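Transcription regulator (Lactobacillus plantarum WCFS1, PDB 3CLK) probably regulates transcription as a dimeric DNA-binding protein, its periplasmic-binding-protein-like core presumably responding to a small effector. Local coordinates at residues R102-D108 with I262-I268; P212-V218 with K276-R280; G129-Q135 with W162-Y168. All blocks are in the same frame, centred on the assembly; numbering follows the deposited sequence.

Interaction 1: residues R102-D108 with I262-I268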
loop_
_atom_site.group_PDB
_atom_site.type_symbol
_atom_site.label_atom_id
_atom_site.label_comp_id
_atom_site.label_asym_id
_atom_site.label_seq_id
_atom_site.Cartn_x
_atom_site.Cartn_y
_atom_site.Cartn_z
ATOM N N ARG B 102 26.382 -2.034 11.899
ATOM C CA ARG B 102 25.241 -1.146 12.078
ATOM C C ARG B 102 24.096 -1.992 12.639
ATOM O O ARG B 102 23.882 -3.118 12.197
ATOM C CB ARG B 102 24.857 -0.588 10.715
ATOM C CG ARG B 102 23.773 0.447 10.688
ATOM C CD ARG B 102 23.537 0.853 9.240
ATOM N NE ARG B 102 24.732 0.638 8.422
ATOM C CZ ARG B 102 24.943 1.206 7.239
ATOM N NH1 ARG B 102 24.040 2.032 6.732
ATOM N NH2 ARG B 102 26.052 0.946 6.564
ATOM N N PRO B 103 23.360 -1.475 13.634
ATOM C CA PRO B 103 22.252 -2.246 14.206
ATOM C C PRO B 103 21.082 -2.386 13.234
ATOM O O PRO B 103 20.661 -1.415 12.609
ATOM C CB PRO B 103 21.877 -1.444 15.449
ATOM C CG PRO B 103 22.190 -0.035 15.032
ATOM C CD PRO B 103 23.517 -0.185 14.330
ATOM N N PHE B 104 20.566 -3.599 13.099
ATOM C CA PHE B 104 19.441 -3.820 12.206
ATOM C C PHE B 104 18.615 -5.029 12.612
ATOM O O PHE B 104 19.083 -5.908 13.328
ATOM C CB PHE B 104 19.925 -3.979 10.758
ATOM C CG PHE B 104 20.614 -5.291 10.470
ATOM C CD1 PHE B 104 19.885 -6.474 10.371
ATOM C CD2 PHE B 104 21.991 -5.333 10.265
ATOM C CE1 PHE B 104 20.512 -7.677 10.071
ATOM C CE2 PHE B 104 22.632 -6.531 9.964
ATOM C CZ PHE B 104 21.894 -7.707 9.866
ATOM N N ILE B 105 17.370 -5.036 12.161
ATOM C CA ILE B 105 16.443 -6.125 12.406
ATOM C C ILE B 105 15.775 -6.363 11.061
ATOM O O ILE B 105 15.139 -5.455 10.509
ATOM C CB ILE B 105 15.368 -5.736 13.418
ATOM C CG1 ILE B 105 16.016 -5.454 14.776
ATOM C CG2 ILE B 105 14.321 -6.841 13.507
ATOM C CD1 ILE B 105 15.056 -4.848 15.789
ATOM N N SER B 106 15.931 -7.568 10.525
ATOM C CA SER B 106 15.343 -7.901 9.236
ATOM C C SER B 106 15.358 -9.401 9.025
ATOM O O SER B 106 15.687 -10.164 9.937
ATOM C CB SER B 106 16.135 -7.238 8.109
ATOM O OG SER B 106 17.446 -7.769 8.044
ATOM N N SER B 107 14.994 -9.815 7.814
ATOM C CA SER B 107 14.984 -11.224 7.455
ATOM C C SER B 107 16.366 -11.585 6.953
ATOM O O SER B 107 17.175 -10.703 6.640
ATOM C CB SER B 107 13.972 -11.497 6.332
ATOM O OG SER B 107 12.640 -11.238 6.744
ATOM N N ASP B 108 16.640 -12.883 6.879
ATOM C CA ASP B 108 17.913 -13.355 6.363
ATOM C C ASP B 108 17.674 -13.393 4.858
ATOM O O ASP B 108 17.091 -14.347 4.339
ATOM C CB ASP B 108 18.207 -14.758 6.881
ATOM C CG ASP B 108 19.546 -15.273 6.418
ATOM O OD1 ASP B 108 19.922 -15.011 5.255
ATOM O OD2 ASP B 108 20.218 -15.950 7.212
ATOM N N ILE B 262 21.916 1.198 20.561
ATOM C CA ILE B 262 21.560 -0.144 20.111
ATOM C C ILE B 262 22.667 -0.680 19.197
ATOM O O ILE B 262 23.099 0.006 18.274
ATOM C CB ILE B 262 20.220 -0.117 19.344
ATOM C CG1 ILE B 262 19.146 0.543 20.217
ATOM C CG2 ILE B 262 19.800 -1.532 18.972
ATOM C CD1 ILE B 262 17.777 0.635 19.566
ATOM N N VAL B 263 23.130 -1.901 19.451
ATOM C CA VAL B 263 24.198 -2.472 18.640
ATOM C C VAL B 263 23.913 -3.870 18.100
ATOM O O VAL B 263 24.753 -4.451 17.414
ATOM C CB VAL B 263 25.527 -2.544 19.435
ATOM C CG1 VAL B 263 25.903 -1.163 19.954
ATOM C CG2 VAL B 263 25.391 -3.530 20.589
ATOM N N SER B 264 22.736 -4.410 18.394
ATOM C CA SER B 264 22.407 -5.750 17.927
ATOM C C SER B 264 21.933 -5.828 16.475
ATOM O O SER B 264 21.316 -4.897 15.953
ATOM C CB SER B 264 21.342 -6.375 18.832
ATOM O OG SER B 264 20.143 -5.625 18.796
ATOM N N GLN B 265 22.248 -6.951 15.838
ATOM C CA GLN B 265 21.844 -7.233 14.465
ATOM C C GLN B 265 21.074 -8.544 14.593
ATOM O O GLN B 265 21.616 -9.542 15.083
ATOM C CB GLN B 265 23.065 -7.424 13.566
ATOM C CG GLN B 265 24.024 -6.235 13.555
ATOM C CD GLN B 265 25.140 -6.409 12.550
ATOM O OE1 GLN B 265 25.785 -7.456 12.499
ATOM N NE2 GLN B 265 25.379 -5.379 11.743
ATOM N N GLN B 266 19.821 -8.548 14.150
ATOM C CA GLN B 266 18.985 -9.735 14.297
ATOM C C GLN B 266 18.223 -10.146 13.035
ATOM O O GLN B 266 17.852 -9.306 12.216
ATOM C CB GLN B 266 17.993 -9.475 15.428
ATOM C CG GLN B 266 17.403 -10.697 16.077
ATOM C CD GLN B 266 16.406 -10.320 17.150
ATOM O OE1 GLN B 266 16.605 -9.339 17.871
ATOM N NE2 GLN B 266 15.332 -11.099 17.273
ATOM N N PHE B 267 17.990 -11.447 12.892
ATOM C CA PHE B 267 17.250 -11.975 11.752
ATOM C C PHE B 267 15.915 -12.521 12.227
ATOM O O PHE B 267 15.864 -13.326 13.153
ATOM C CB PHE B 267 18.009 -13.114 11.067
ATOM C CG PHE B 267 19.143 -12.664 10.193
ATOM C CD1 PHE B 267 19.057 -11.480 9.465
ATOM C CD2 PHE B 267 20.277 -13.458 10.048
ATOM C CE1 PHE B 267 20.081 -11.092 8.606
ATOM C CE2 PHE B 267 21.310 -13.082 9.188
ATOM C CZ PHE B 267 21.212 -11.899 8.466
ATOM N N ILE B 268 14.836 -12.077 11.594
ATOM C CA ILE B 268 13.507 -12.553 11.940
ATOM C C ILE B 268 13.194 -13.650 10.927
ATOM O O ILE B 268 13.269 -13.426 9.715
ATOM C CB ILE B 268 12.452 -11.434 11.812
ATOM C CG1 ILE B 268 12.846 -10.242 12.691
ATOM C CG2 ILE B 268 11.077 -11.966 12.225
ATOM C CD1 ILE B 268 12.796 -10.525 14.189
HETATM O O HOH W 1 10.835 -12.317 8.728
HETATM O O HOH W 2 14.550 -14.658 7.838
#
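Strands 104-106 and 265-267 run parallel, 5° apart with axes 4.8 Å from each other, at the edge of the parallel sheet in the first lobe of this periplasmic-binding-protein-like fold; within the chain, 265-267 is an outermost strand. A backbone ladder joins them, running from Phe104 N to Ser264 O (3.2 Å) as far as Ile268 N to Ser106 O (2.7 Å). On the face carrying Phe104, Gln265 and Phe267, the Phe104 ring leans across the neighbouring strand and lies against the Gln265 side chain, with Gln265 CB over its face, 4.0 Å from the centroid. The edge of the same ring meets Phe267, Phe104 CE1 to Phe267 CE1 3.7 Å, the ring planes oblique at 45°. Asp108 CA in turn sits on one face of the Phe267 ring, 3.9 Å from its centroid. On the opposite face, which Ile105 shares with Gln266, Ile105 CG2 packs on Ile268 CG1 (3.8 Å), and Ile105 also touches Thr246 and Gln250 of helix 240-256. At the start of the pair, Pro103 nestles against Ile262, CB to CG2 4.1 Å. From Gln265 CB the side chain runs on to the residues before strand 104-106, where its amide also bonds Asp100 O and Gln265 NE2 donates to Arg102 O at 2.7 Å.

Interaction 2: residues P212-V218 with K276-R280; sequences PKDLSIV and KSTAR
Pro212 lays its ring over the backbone of Lys276 to Ala279, with CB 3.5 Å from Ser277 C and 3.9 Å from Ala279 CB, and CD 3.4 Å from Lys276 O; a cis peptide bond precedes it. The contact lies in the second lobe of the periplasmic-binding-protein-like fold, where the loop after strand 271-273 passes the start of strand 216-219. From Pro212 the chain turns through Lys213 and Asp214 and becomes extended at Leu215. Segment 276-280 is irregular: Ser277 (phi/psi -100/7) bends it, and Thr278 and Ala279 are extended. In register, Pro212 faces Ser277 (CA-CA 5.0 Å) and Ser216 faces Thr278 (4.4 Å). One backbone bond, Ile217 N to Ser277 O (2.9 Å), and two serine hydroxyls tie this tail to the strand. Ala279 N donates to Ser216 OG (3.1 Å; Ser216 rotamer m). Thr278, in p, places CG2 3.7 Å from Val218 CG2. Ser277 OG also bonds Thr234 N, so the tail spans the starts of adjacent strands 216-219 and 234-237; its p rotamer lets Ser277 OG donate to Ile217 O at 2.7 Å.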
loop_
_atom_site.group_PDB
_atom_site.type_symbol
_atom_site.label_atom_id
_atom_site.label_comp_id
_atom_site.label_asym_id
_atom_site.label_seq_id
_atom_site.Cartn_x
_atom_site.Cartn_y
_atom_site.Cartn_z
ATOM N N PRO B 212 -0.944 -21.722 -12.151
ATOM C CA PRO B 212 0.351 -22.411 -12.081
ATOM C C PRO B 212 0.488 -23.551 -13.106
ATOM O O PRO B 212 1.494 -24.266 -13.129
ATOM C CB PRO B 212 0.364 -22.922 -10.650
ATOM C CG PRO B 212 -1.055 -23.404 -10.503
ATOM C CD PRO B 212 -1.886 -22.303 -11.171
ATOM N N LYS B 213 -0.530 -23.703 -13.949
ATOM C CA LYS B 213 -0.565 -24.734 -14.988
ATOM C C LYS B 213 0.809 -24.981 -15.626
ATOM O O LYS B 213 1.435 -26.015 -15.381
ATOM C CB LYS B 213 -1.572 -24.327 -16.064
ATOM C CG LYS B 213 -2.584 -25.393 -16.430
ATOM C CD LYS B 213 -1.994 -26.452 -17.346
ATOM C CE LYS B 213 -3.055 -27.485 -17.715
ATOM N NZ LYS B 213 -2.562 -28.496 -18.691
ATOM N N ASP B 214 1.285 -24.045 -16.444
ATOM C CA ASP B 214 2.596 -24.239 -17.059
ATOM C C ASP B 214 3.692 -23.318 -16.519
ATOM O O ASP B 214 4.834 -23.369 -16.975
ATOM C CB ASP B 214 2.516 -24.138 -18.590
ATOM C CG ASP B 214 1.884 -22.854 -19.071
ATOM O OD1 ASP B 214 0.638 -22.779 -19.127
ATOM O OD2 ASP B 214 2.643 -21.920 -19.400
ATOM N N LEU B 215 3.345 -22.486 -15.543
ATOM C CA LEU B 215 4.310 -21.589 -14.917
ATOM C C LEU B 215 3.987 -21.365 -13.435
ATOM O O LEU B 215 2.889 -20.939 -13.089
ATOM C CB LEU B 215 4.349 -20.236 -15.641
ATOM C CG LEU B 215 5.290 -19.195 -15.019
ATOM C CD1 LEU B 215 6.732 -19.709 -15.070
ATOM C CD2 LEU B 215 5.167 -17.866 -15.752
ATOM N N SER B 216 4.943 -21.672 -12.567
ATOM C CA SER B 216 4.767 -21.462 -11.134
ATOM C C SER B 216 5.446 -20.146 -10.773
ATOM O O SER B 216 6.489 -19.806 -11.337
ATOM C CB SER B 216 5.415 -22.591 -10.321
ATOM O OG SER B 216 4.639 -23.779 -10.334
ATOM N N ILE B 217 4.858 -19.415 -9.831
ATOM C CA ILE B 217 5.426 -18.147 -9.379
ATOM C C ILE B 217 5.458 -18.111 -7.860
ATOM O O ILE B 217 4.459 -18.411 -7.219
ATOM C CB ILE B 217 4.594 -16.929 -9.852
ATOM C CG1 ILE B 217 4.597 -16.841 -11.379
ATOM C CG2 ILE B 217 5.158 -15.652 -9.227
ATOM C CD1 ILE B 217 3.710 -15.737 -11.930
ATOM N N VAL B 218 6.613 -17.754 -7.297
ATOM C CA VAL B 218 6.779 -17.629 -5.852
ATOM C C VAL B 218 7.140 -16.167 -5.564
ATOM O O VAL B 218 8.134 -15.640 -6.082
ATOM C CB VAL B 218 7.915 -18.529 -5.317
ATOM C CG1 VAL B 218 8.142 -18.247 -3.842
ATOM C CG2 VAL B 218 7.550 -20.008 -5.516
ATOM N N LYS B 276 -2.050 -20.281 -4.377
ATOM C CA LYS B 276 -2.468 -20.982 -5.588
ATOM C C LYS B 276 -1.645 -20.734 -6.848
ATOM O O LYS B 276 -2.077 -21.087 -7.949
ATOM C CB LYS B 276 -3.936 -20.644 -5.868
ATOM C CG LYS B 276 -4.885 -21.157 -4.784
ATOM C CD LYS B 276 -4.846 -22.682 -4.712
ATOM C CE LYS B 276 -5.722 -23.208 -3.591
ATOM N NZ LYS B 276 -7.131 -22.751 -3.743
ATOM N N SER B 277 -0.460 -20.156 -6.693
ATOM C CA SER B 277 0.377 -19.840 -7.843
ATOM C C SER B 277 1.505 -20.824 -8.143
ATOM O O SER B 277 2.338 -20.554 -9.009
ATOM C CB SER B 277 0.970 -18.439 -7.670
ATOM O OG SER B 277 1.868 -18.421 -6.572
ATOM N N THR B 278 1.545 -21.950 -7.431
ATOM C CA THR B 278 2.574 -22.966 -7.652
ATOM C C THR B 278 1.950 -24.349 -7.792
ATOM O O THR B 278 0.899 -24.620 -7.230
ATOM C CB THR B 278 3.610 -23.042 -6.483
ATOM O OG1 THR B 278 2.940 -23.341 -5.252
ATOM C CG2 THR B 278 4.359 -21.724 -6.335
ATOM N N ALA B 279 2.602 -25.215 -8.560
ATOM C CA ALA B 279 2.147 -26.591 -8.762
ATOM C C ALA B 279 3.354 -27.431 -9.154
ATOM O O ALA B 279 4.324 -26.905 -9.711
ATOM C CB ALA B 279 1.086 -26.652 -9.857
ATOM N N ARG B 280 3.316 -28.730 -8.857
ATOM C CA ARG B 280 4.443 -29.586 -9.219
ATOM C C ARG B 280 4.652 -29.544 -10.730
ATOM O O ARG B 280 3.697 -29.410 -11.488
ATOM C CB ARG B 280 4.210 -31.033 -8.777
ATOM C CG ARG B 280 4.190 -31.238 -7.274
ATOM C CD ARG B 280 4.461 -32.695 -6.955
ATOM N NE ARG B 280 5.809 -33.065 -7.372
ATOM C CZ ARG B 280 6.896 -32.888 -6.627
ATOM N NH1 ARG B 280 6.789 -32.357 -5.416
ATOM N NH2 ARG B 280 8.088 -33.210 -7.104
#

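Interaction 3: residues G129-Q135 with W162-Y168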
loop_
_atom_site.group_PDB
_atom_site.type_symbol
_atom_site.label_atom_id
_atom_site.label_comp_id
_atom_site.label_asym_id
_atom_site.label_seq_id
_atom_site.Cartn_x
_atom_site.Cartn_y
_atom_site.Cartn_z
ATOM N N GLY B 129 13.719 -19.259 -12.792
ATOM C CA GLY B 129 14.238 -17.919 -12.990
ATOM C C GLY B 129 13.943 -17.041 -11.787
ATOM O O GLY B 129 13.153 -17.420 -10.919
ATOM N N ILE B 130 14.587 -15.877 -11.726
ATOM C CA ILE B 130 14.388 -14.927 -10.634
ATOM C C ILE B 130 14.370 -13.533 -11.247
ATOM O O ILE B 130 15.262 -13.169 -12.033
ATOM C CB ILE B 130 15.494 -15.057 -9.559
ATOM C CG1 ILE B 130 15.170 -14.143 -8.379
ATOM C CG2 ILE B 130 16.869 -14.745 -10.157
ATOM C CD1 ILE B 130 15.876 -14.536 -7.105
ATOM N N ALA B 131 13.351 -12.749 -10.899
ATOM C CA ALA B 131 13.206 -11.434 -11.505
ATOM C C ALA B 131 12.889 -10.254 -10.607
ATOM O O ALA B 131 12.241 -10.394 -9.567
ATOM C CB ALA B 131 12.151 -11.511 -12.597
ATOM N N GLY B 132 13.348 -9.085 -11.058
ATOM C CA GLY B 132 13.105 -7.833 -10.365
ATOM C C GLY B 132 14.057 -7.386 -9.274
ATOM O O GLY B 132 13.905 -6.286 -8.749
ATOM N N ILE B 133 15.042 -8.203 -8.930
ATOM C CA ILE B 133 15.959 -7.837 -7.851
ATOM C C ILE B 133 17.019 -6.807 -8.226
ATOM O O ILE B 133 17.617 -6.885 -9.289
ATOM C CB ILE B 133 16.677 -9.083 -7.284
ATOM C CG1 ILE B 133 15.653 -10.028 -6.654
ATOM C CG2 ILE B 133 17.713 -8.666 -6.253
ATOM C CD1 ILE B 133 16.253 -11.256 -6.019
ATOM N N ASP B 134 17.225 -5.824 -7.358
ATOM C CA ASP B 134 18.268 -4.826 -7.592
ATOM C C ASP B 134 19.483 -5.552 -7.030
ATOM O O ASP B 134 19.718 -5.575 -5.820
ATOM C CB ASP B 134 17.979 -3.533 -6.818
ATOM C CG ASP B 134 19.006 -2.435 -7.095
ATOM O OD1 ASP B 134 19.992 -2.693 -7.819
ATOM O OD2 ASP B 134 18.825 -1.309 -6.578
ATOM N N GLN B 135 20.220 -6.172 -7.943
ATOM C CA GLN B 135 21.398 -6.996 -7.673
ATOM C C GLN B 135 22.622 -6.369 -6.991
ATOM O O GLN B 135 23.452 -7.094 -6.436
ATOM C CB GLN B 135 21.836 -7.615 -9.002
ATOM C CG GLN B 135 22.555 -8.927 -8.924
ATOM C CD GLN B 135 22.803 -9.510 -10.305
ATOM O OE1 GLN B 135 21.887 -9.576 -11.135
ATOM N NE2 GLN B 135 24.039 -9.942 -10.560
ATOM N N TRP B 162 18.537 -16.508 -16.837
ATOM C CA TRP B 162 17.392 -16.758 -15.964
ATOM C C TRP B 162 17.277 -15.681 -14.889
ATOM O O TRP B 162 16.361 -15.700 -14.055
ATOM C CB TRP B 162 17.533 -18.128 -15.295
ATOM C CG TRP B 162 17.437 -19.305 -16.235
ATOM C CD1 TRP B 162 17.148 -19.276 -17.573
ATOM C CD2 TRP B 162 17.577 -20.687 -15.887
ATOM N NE1 TRP B 162 17.096 -20.555 -18.075
ATOM C CE2 TRP B 162 17.356 -21.443 -17.063
ATOM C CE3 TRP B 162 17.867 -21.363 -14.696
ATOM C CZ2 TRP B 162 17.413 -22.840 -17.084
ATOM C CZ3 TRP B 162 17.924 -22.760 -14.713
ATOM C CH2 TRP B 162 17.698 -23.479 -15.902
ATOM N N ILE B 163 18.214 -14.740 -14.920
ATOM C CA ILE B 163 18.253 -13.656 -13.958
ATOM C C ILE B 163 17.939 -12.345 -14.668
ATOM O O ILE B 163 18.690 -11.906 -15.551
ATOM C CB ILE B 163 19.652 -13.578 -13.298
ATOM C CG1 ILE B 163 20.047 -14.966 -12.781
ATOM C CG2 ILE B 163 19.645 -12.584 -12.156
ATOM C CD1 ILE B 163 21.496 -15.064 -12.285
ATOM N N LYS B 164 16.809 -11.742 -14.302
ATOM C CA LYS B 164 16.377 -10.484 -14.892
ATOM C C LYS B 164 16.246 -9.455 -13.785
ATOM O O LYS B 164 15.283 -9.471 -13.014
ATOM C CB LYS B 164 15.036 -10.654 -15.604
ATOM C CG LYS B 164 15.072 -11.642 -16.759
ATOM C CD LYS B 164 16.045 -11.202 -17.851
ATOM C CE LYS B 164 16.042 -12.189 -19.008
ATOM N NZ LYS B 164 17.003 -11.809 -20.077
ATOM N N PRO B 165 17.242 -8.565 -13.669
ATOM C CA PRO B 165 17.258 -7.517 -12.651
ATOM C C PRO B 165 16.111 -6.527 -12.813
ATOM O O PRO B 165 15.517 -6.401 -13.885
ATOM C CB PRO B 165 18.621 -6.854 -12.861
ATOM C CG PRO B 165 19.466 -7.986 -13.336
ATOM C CD PRO B 165 18.551 -8.653 -14.340
ATOM N N GLY B 166 15.828 -5.817 -11.736
ATOM C CA GLY B 166 14.761 -4.844 -11.751
ATOM C C GLY B 166 14.875 -4.028 -10.491
ATOM O O GLY B 166 15.926 -4.009 -9.845
ATOM N N ASP B 167 13.786 -3.375 -10.120
ATOM C CA ASP B 167 13.778 -2.527 -8.944
ATOM C C ASP B 167 12.631 -2.859 -8.006
ATOM O O ASP B 167 12.063 -1.962 -7.379
ATOM C CB ASP B 167 13.668 -1.061 -9.373
ATOM C CG ASP B 167 12.474 -0.814 -10.275
ATOM O OD1 ASP B 167 11.561 -1.661 -10.281
ATOM O OD2 ASP B 167 12.442 0.222 -10.967
ATOM N N TYR B 168 12.283 -4.140 -7.919
ATOM C CA TYR B 168 11.205 -4.582 -7.035
ATOM C C TYR B 168 9.826 -4.015 -7.353
ATOM O O TYR B 168 8.900 -4.185 -6.568
ATOM C CB TYR B 168 11.521 -4.230 -5.581
ATOM C CG TYR B 168 12.811 -4.805 -5.059
ATOM C CD1 TYR B 168 13.998 -4.072 -5.118
ATOM C CD2 TYR B 168 12.850 -6.083 -4.508
ATOM C CE1 TYR B 168 15.196 -4.606 -4.634
ATOM C CE2 TYR B 168 14.039 -6.623 -4.029
ATOM C CZ TYR B 168 15.209 -5.881 -4.094
ATOM O OH TYR B 168 16.384 -6.426 -3.615
HETATM O O HOH W 3 16.265 -10.712 -10.410
#
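Residues 129-131 and 163-164 pair as parallel strands, Ile130 bridging to Ile163 and Ala131 to Lys164. Ile130 N donates to Trp162 O (2.9 Å), Lys164 N to Ile130 O (3.1 Å) and Gly132 N to Lys164 O (2.8 Å). Beyond the strands the loops stay in touch: Gly166 N donates a hydrogen bond to Ile133 O (3.2 Å) and Tyr168 N one to Gly132 O (2.8 Å), while a water meets Ile133 N at 3.2 Å and lies near Ile130 O and Lys164 O. Gly132 CA and Gly166 CA come within 3.7 Å. Gly132 has a positive phi of 87°, at which a CB would jam against the preceding carbonyl, and a CB on Gly166 would clash with Gly132 CA. Among the side chains, Ile130 CG2 and Ile163 CG2 touch at 4.0 Å. Tyr168 swings its ring over the turn at Gly132-Asp134, so that Gly132 O lies over one face and Ile133 CG2 is 3.7 Å from Tyr168 OH. Gln135 OE1 approaches Pro165 CG (3.6 Å). Lys164 lays its side chain along helix 170-180. Strand 128-131, helix 138-153 and strand 163-164 thus form a beta-alpha-beta crossover unit, the repeating element of the Rossmann-like lobes of periplasmic-binding-protein-like regulators.

Overall arrangement
Interaction 1 lies in one lobe and interactions 2 and 3 in the other, across the chain's centre from it; the centres of 1 and 2 are about 33 Å apart. Interactions 1 and 3 each join a parallel strand pair at a sheet edge, but 3 closes a local crossover while 1 ties segments at least 154 residues apart and encloses 3 in its loop. Interactions 2 and 3 reach the same mixed sheet, on strands 216-219 and 128-131. Residues 104-106, 129-131 and 216-218 are buried, whereas Gln265, Phe267 and Pro165 are exposed. Aromatic and aliphatic packing flanks the ladder in 1, a backbone bond and two serine hydroxyls hold an irregular tail in 2, and close glycine backbones mark 3.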